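Local coordinates for outer protein YopM (Yersinia pestis, PDB 1JL5) that is a leucine-rich repeat effector that probably alters host cell physiology and promotes bacterial survival in host tissues, at residues K34-W46 and L81-L93. Residues are numbered along the deposited sequence; the frame is centred on the assembly and turned at random.
Sequences KSKTEYYNAWSEW and LGLSSLPELPPHL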
loop_
_atom_site.group_PDB
_atom_site.type_symbol
_atom_site.label_atom_id
_atom_site.label_comp_id
_atom_site.label_asym_id
_atom_site.label_seq_id
_atom_site.Cartn_x
_atom_site.Cartn_y
_atom_site.Cartn_z
ATOM N N LYS A 34 -0.049 20.621 -52.878
ATOM C CA LYS A 34 -1.441 20.097 -52.819
ATOM C C LYS A 34 -2.441 21.159 -52.395
ATOM O O LYS A 34 -2.139 22.027 -51.578
ATOM C CB LYS A 34 -1.541 18.921 -51.848
ATOM C CG LYS A 34 -0.775 17.693 -52.275
ATOM C CD LYS A 34 -1.261 16.472 -51.520
ATOM C CE LYS A 34 -0.423 15.251 -51.856
ATOM N NZ LYS A 34 -1.068 14.004 -51.362
ATOM N N SER A 35 -3.638 21.080 -52.958
ATOM C CA SER A 35 -4.695 22.024 -52.631
ATOM C C SER A 35 -5.332 21.565 -51.330
ATOM O O SER A 35 -5.156 20.419 -50.924
ATOM C CB SER A 35 -5.751 22.011 -53.728
ATOM O OG SER A 35 -6.332 20.722 -53.803
ATOM N N LYS A 36 -6.079 22.447 -50.679
ATOM C CA LYS A 36 -6.733 22.064 -49.442
ATOM C C LYS A 36 -7.601 20.846 -49.715
ATOM O O LYS A 36 -7.621 19.889 -48.939
ATOM C CB LYS A 36 -7.609 23.198 -48.920
ATOM C CG LYS A 36 -6.846 24.410 -48.434
ATOM C CD LYS A 36 -7.818 25.422 -47.863
ATOM C CE LYS A 36 -7.119 26.685 -47.421
ATOM N NZ LYS A 36 -8.111 27.670 -46.899
ATOM N N THR A 37 -8.313 20.890 -50.834
ATOM C CA THR A 37 -9.198 19.801 -51.211
ATOM C C THR A 37 -8.463 18.480 -51.250
ATOM O O THR A 37 -8.968 17.471 -50.770
ATOM C CB THR A 37 -9.846 20.073 -52.571
ATOM O OG1 THR A 37 -10.690 21.221 -52.454
ATOM C CG2 THR A 37 -10.677 18.890 -53.015
ATOM N N GLU A 38 -7.267 18.479 -51.824
ATOM C CA GLU A 38 -6.499 17.253 -51.873
ATOM C C GLU A 38 -6.188 16.802 -50.450
ATOM O O GLU A 38 -6.275 15.621 -50.138
ATOM C CB GLU A 38 -5.214 17.462 -52.668
ATOM C CG GLU A 38 -5.471 17.664 -54.147
ATOM C CD GLU A 38 -4.196 17.798 -54.940
ATOM O OE1 GLU A 38 -3.449 18.760 -54.697
ATOM O OE2 GLU A 38 -3.944 16.937 -55.806
ATOM N N TYR A 39 -5.832 17.741 -49.582
ATOM C CA TYR A 39 -5.550 17.375 -48.199
ATOM C C TYR A 39 -6.822 16.887 -47.538
ATOM O O TYR A 39 -6.840 15.822 -46.925
ATOM C CB TYR A 39 -4.990 18.564 -47.421
ATOM C CG TYR A 39 -3.528 18.779 -47.679
ATOM C CD1 TYR A 39 -2.592 17.821 -47.296
ATOM C CD2 TYR A 39 -3.077 19.917 -48.338
ATOM C CE1 TYR A 39 -1.245 17.992 -47.566
ATOM C CE2 TYR A 39 -1.732 20.096 -48.612
ATOM C CZ TYR A 39 -0.823 19.131 -48.224
ATOM O OH TYR A 39 0.513 19.306 -48.489
ATOM N N TYR A 40 -7.888 17.667 -47.678
ATOM C CA TYR A 40 -9.168 17.305 -47.093
ATOM C C TYR A 40 -9.571 15.911 -47.502
ATOM O O TYR A 40 -9.960 15.093 -46.676
ATOM C CB TYR A 40 -10.275 18.241 -47.559
ATOM C CG TYR A 40 -10.127 19.677 -47.155
ATOM C CD1 TYR A 40 -9.301 20.055 -46.095
ATOM C CD2 TYR A 40 -10.869 20.662 -47.797
ATOM C CE1 TYR A 40 -9.226 21.382 -45.691
ATOM C CE2 TYR A 40 -10.804 21.979 -47.403
ATOM C CZ TYR A 40 -9.985 22.336 -46.352
ATOM O OH TYR A 40 -9.953 23.652 -45.968
ATOM N N ASN A 41 -9.489 15.655 -48.799
ATOM C CA ASN A 41 -9.878 14.367 -49.331
ATOM C C ASN A 41 -8.919 13.288 -48.899
ATOM O O ASN A 41 -9.329 12.172 -48.609
ATOM C CB ASN A 41 -9.972 14.449 -50.850
ATOM C CG ASN A 41 -11.106 15.339 -51.298
ATOM O OD1 ASN A 41 -11.728 16.009 -50.477
ATOM N ND2 ASN A 41 -11.383 15.355 -52.593
ATOM N N ALA A 42 -7.637 13.616 -48.859
ATOM C CA ALA A 42 -6.653 12.637 -48.429
ATOM C C ALA A 42 -7.005 12.311 -46.982
ATOM O O ALA A 42 -7.015 11.152 -46.572
ATOM C CB ALA A 42 -5.251 13.223 -48.515
ATOM N N TRP A 43 -7.337 13.348 -46.225
ATOM C CA TRP A 43 -7.677 13.179 -44.824
ATOM C C TRP A 43 -8.993 12.456 -44.612
ATOM O O TRP A 43 -9.109 11.626 -43.712
ATOM C CB TRP A 43 -7.692 14.536 -44.132
ATOM C CG TRP A 43 -6.345 15.169 -44.161
ATOM C CD1 TRP A 43 -5.149 14.524 -44.284
ATOM C CD2 TRP A 43 -6.042 16.558 -44.032
ATOM N NE1 TRP A 43 -4.120 15.425 -44.236
ATOM C CE2 TRP A 43 -4.637 16.682 -44.081
ATOM C CE3 TRP A 43 -6.816 17.710 -43.875
ATOM C CZ2 TRP A 43 -3.991 17.915 -43.980
ATOM C CZ3 TRP A 43 -6.173 18.936 -43.773
ATOM C CH2 TRP A 43 -4.774 19.028 -43.827
ATOM N N SER A 44 -9.984 12.764 -45.439
ATOM C CA SER A 44 -11.269 12.102 -45.314
ATOM C C SER A 44 -11.110 10.646 -45.697
ATOM O O SER A 44 -11.766 9.779 -45.133
ATOM C CB SER A 44 -12.305 12.782 -46.201
ATOM O OG SER A 44 -12.578 14.076 -45.688
ATOM N N GLU A 45 -10.229 10.377 -46.654
ATOM C CA GLU A 45 -9.992 9.007 -47.087
ATOM C C GLU A 45 -9.343 8.285 -45.914
ATOM O O GLU A 45 -9.716 7.167 -45.557
ATOM C CB GLU A 45 -9.062 8.990 -48.297
ATOM C CG GLU A 45 -8.821 7.610 -48.890
ATOM C CD GLU A 45 -10.113 6.860 -49.176
ATOM O OE1 GLU A 45 -11.108 7.503 -49.582
ATOM O OE2 GLU A 45 -10.130 5.620 -49.004
ATOM N N TRP A 46 -8.360 8.944 -45.319
ATOM C CA TRP A 46 -7.661 8.391 -44.178
ATOM C C TRP A 46 -8.692 8.168 -43.078
ATOM O O TRP A 46 -8.719 7.124 -42.436
ATOM C CB TRP A 46 -6.595 9.370 -43.708
ATOM C CG TRP A 46 -6.047 9.043 -42.375
ATOM C CD1 TRP A 46 -5.149 8.061 -42.070
ATOM C CD2 TRP A 46 -6.361 9.698 -41.150
ATOM N NE1 TRP A 46 -4.885 8.066 -40.728
ATOM C CE2 TRP A 46 -5.619 9.061 -40.135
ATOM C CE3 TRP A 46 -7.205 10.765 -40.808
ATOM C CZ2 TRP A 46 -5.687 9.458 -38.801
ATOM C CZ3 TRP A 46 -7.272 11.161 -39.478
ATOM C CH2 TRP A 46 -6.519 10.505 -38.492
ATOM N N LEU A 81 -5.897 10.456 -29.938
ATOM C CA LEU A 81 -6.993 10.275 -30.874
ATOM C C LEU A 81 -7.031 8.831 -31.332
ATOM O O LEU A 81 -7.779 8.473 -32.237
ATOM C CB LEU A 81 -6.828 11.215 -32.068
ATOM C CG LEU A 81 -6.934 12.696 -31.704
ATOM C CD1 LEU A 81 -6.863 13.553 -32.963
ATOM C CD2 LEU A 81 -8.249 12.935 -30.968
ATOM N N GLY A 82 -6.215 8.004 -30.691
ATOM C CA GLY A 82 -6.162 6.594 -31.024
ATOM C C GLY A 82 -5.797 6.333 -32.467
ATOM O O GLY A 82 -6.095 5.271 -33.008
ATOM N N LEU A 83 -5.135 7.295 -33.095
ATOM C CA LEU A 83 -4.749 7.156 -34.491
ATOM C C LEU A 83 -3.692 6.086 -34.700
ATOM O O LEU A 83 -2.613 6.151 -34.117
ATOM C CB LEU A 83 -4.234 8.492 -35.011
ATOM C CG LEU A 83 -5.164 9.652 -34.673
ATOM C CD1 LEU A 83 -4.624 10.928 -35.286
ATOM C CD2 LEU A 83 -6.571 9.351 -35.182
ATOM N N SER A 84 -4.005 5.095 -35.528
ATOM C CA SER A 84 -3.057 4.032 -35.813
ATOM C C SER A 84 -2.148 4.509 -36.935
ATOM O O SER A 84 -1.193 3.837 -37.312
ATOM C CB SER A 84 -3.781 2.753 -36.228
ATOM O OG SER A 84 -4.631 2.984 -37.332
ATOM N N SER A 85 -2.461 5.679 -37.471
ATOM C CA SER A 85 -1.650 6.260 -38.528
ATOM C C SER A 85 -2.077 7.697 -38.693
ATOM O O SER A 85 -3.139 8.105 -38.218
ATOM C CB SER A 85 -1.853 5.532 -39.860
ATOM O OG SER A 85 -3.094 5.899 -40.445
ATOM N N LEU A 86 -1.228 8.468 -39.349
ATOM C CA LEU A 86 -1.533 9.851 -39.617
ATOM C C LEU A 86 -1.524 9.969 -41.118
ATOM O O LEU A 86 -0.735 9.318 -41.794
ATOM C CB LEU A 86 -0.473 10.785 -39.037
ATOM C CG LEU A 86 -0.333 10.814 -37.518
ATOM C CD1 LEU A 86 0.656 11.903 -37.132
ATOM C CD2 LEU A 86 -1.692 11.077 -36.885
ATOM N N PRO A 87 -2.424 10.780 -41.666
ATOM C CA PRO A 87 -2.445 10.936 -43.114
ATOM C C PRO A 87 -1.363 11.962 -43.401
ATOM O O PRO A 87 -0.647 12.384 -42.487
ATOM C CB PRO A 87 -3.835 11.478 -43.365
ATOM C CG PRO A 87 -4.027 12.378 -42.182
ATOM C CD PRO A 87 -3.504 11.555 -41.031
ATOM N N GLU A 88 -1.233 12.362 -44.656
ATOM C CA GLU A 88 -0.237 13.352 -45.004
ATOM C C GLU A 88 -0.491 14.554 -44.109
ATOM O O GLU A 88 -1.634 14.939 -43.888
ATOM C CB GLU A 88 -0.383 13.755 -46.463
ATOM C CG GLU A 88 0.803 14.530 -46.995
ATOM C CD GLU A 88 0.593 14.954 -48.429
ATOM O OE1 GLU A 88 0.047 14.140 -49.198
ATOM O OE2 GLU A 88 0.972 16.090 -48.783
ATOM N N LEU A 89 0.577 15.149 -43.600
ATOM C CA LEU A 89 0.454 16.289 -42.704
ATOM C C LEU A 89 0.320 17.609 -43.433
ATOM O O LEU A 89 0.718 17.730 -44.590
ATOM C CB LEU A 89 1.682 16.355 -41.800
ATOM C CG LEU A 89 1.961 15.099 -40.974
ATOM C CD1 LEU A 89 3.325 15.210 -40.324
ATOM C CD2 LEU A 89 0.863 14.923 -39.933
ATOM N N PRO A 90 -0.271 18.616 -42.772
ATOM C CA PRO A 90 -0.385 19.900 -43.459
ATOM C C PRO A 90 1.034 20.200 -43.937
ATOM O O PRO A 90 2.001 19.946 -43.221
ATOM C CB PRO A 90 -0.864 20.827 -42.352
ATOM C CG PRO A 90 -1.801 19.923 -41.592
ATOM C CD PRO A 90 -1.000 18.633 -41.492
ATOM N N PRO A 91 1.173 20.732 -45.160
ATOM C CA PRO A 91 2.452 21.067 -45.794
ATOM C C PRO A 91 3.519 21.835 -45.018
ATOM O O PRO A 91 4.703 21.497 -45.086
ATOM C CB PRO A 91 2.020 21.804 -47.061
ATOM C CG PRO A 91 0.737 22.456 -46.646
ATOM C CD PRO A 91 0.054 21.337 -45.902
ATOM N N HIS A 92 3.130 22.864 -44.282
ATOM C CA HIS A 92 4.136 23.644 -43.578
ATOM C C HIS A 92 4.070 23.511 -42.076
ATOM O O HIS A 92 4.377 24.444 -41.334
ATOM C CB HIS A 92 4.025 25.105 -44.008
ATOM C CG HIS A 92 4.046 25.278 -45.494
ATOM N ND1 HIS A 92 2.898 25.336 -46.252
ATOM C CD2 HIS A 92 5.079 25.300 -46.372
ATOM C CE1 HIS A 92 3.220 25.384 -47.533
ATOM N NE2 HIS A 92 4.538 25.362 -47.631
ATOM N N LEU A 93 3.675 22.324 -41.637
ATOM C CA LEU A 93 3.572 22.049 -40.225
ATOM C C LEU A 93 4.955 22.208 -39.618
ATOM O O LEU A 93 5.946 21.704 -40.145
ATOM C CB LEU A 93 3.061 20.627 -40.005
ATOM C CG LEU A 93 2.614 20.314 -38.580
ATOM C CD1 LEU A 93 1.448 21.217 -38.210
ATOM C CD2 LEU A 93 2.216 18.849 -38.483
#
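Pro87 lies over one face of the Trp46 indole, its CD 3.5 Å from the centroid of the five-membered ring, a CH-pi contact 18° off the ring normal. At the edge of the same indole sit Ser85 OG and Leu83 CD2, and Arg58 makes a cation-pi contact with it. Trp46 NE1 donates to Ser85 OG at 2.8 Å, almost exactly in the ring plane, and adds a weak bond to Ser85 O. With CG anti to the backbone N (chi1 167°), Trp46 carries its ring to the serine, and its CH2 corner meets Leu83 CD2 at 3.5 Å.

Trp43 uses its edge as well: NE1 gives a short, fairly straight bond of 2.6 Å to Glu88 O, while Tyr39 CB rests on one face. Pro87 CG touches Trp43 CD1 at 3.2 Å, so the proline meets both indoles. The Tyr39 ring stands 74° from the Glu88 carboxylate plane and packs through CZ on Pro91 CD at 3.3 Å; Lys34 CD lies above one rim of that ring. Lys34 comes from the opposite direction to Glu88, NZ to OE1, in a salt bridge modelled doubtfully short.

Helix 36-48, opened by the Ser35-Glu38 capping box, and helix 58-71 together cover the N-terminal end of the repeats, consistent with a cap. Leu69 packs against Tyr39 and Trp43, Leu65 against Pro87; Leu89 reaches Leu76 of strand 75-77 and Leu96 of strand 95-97.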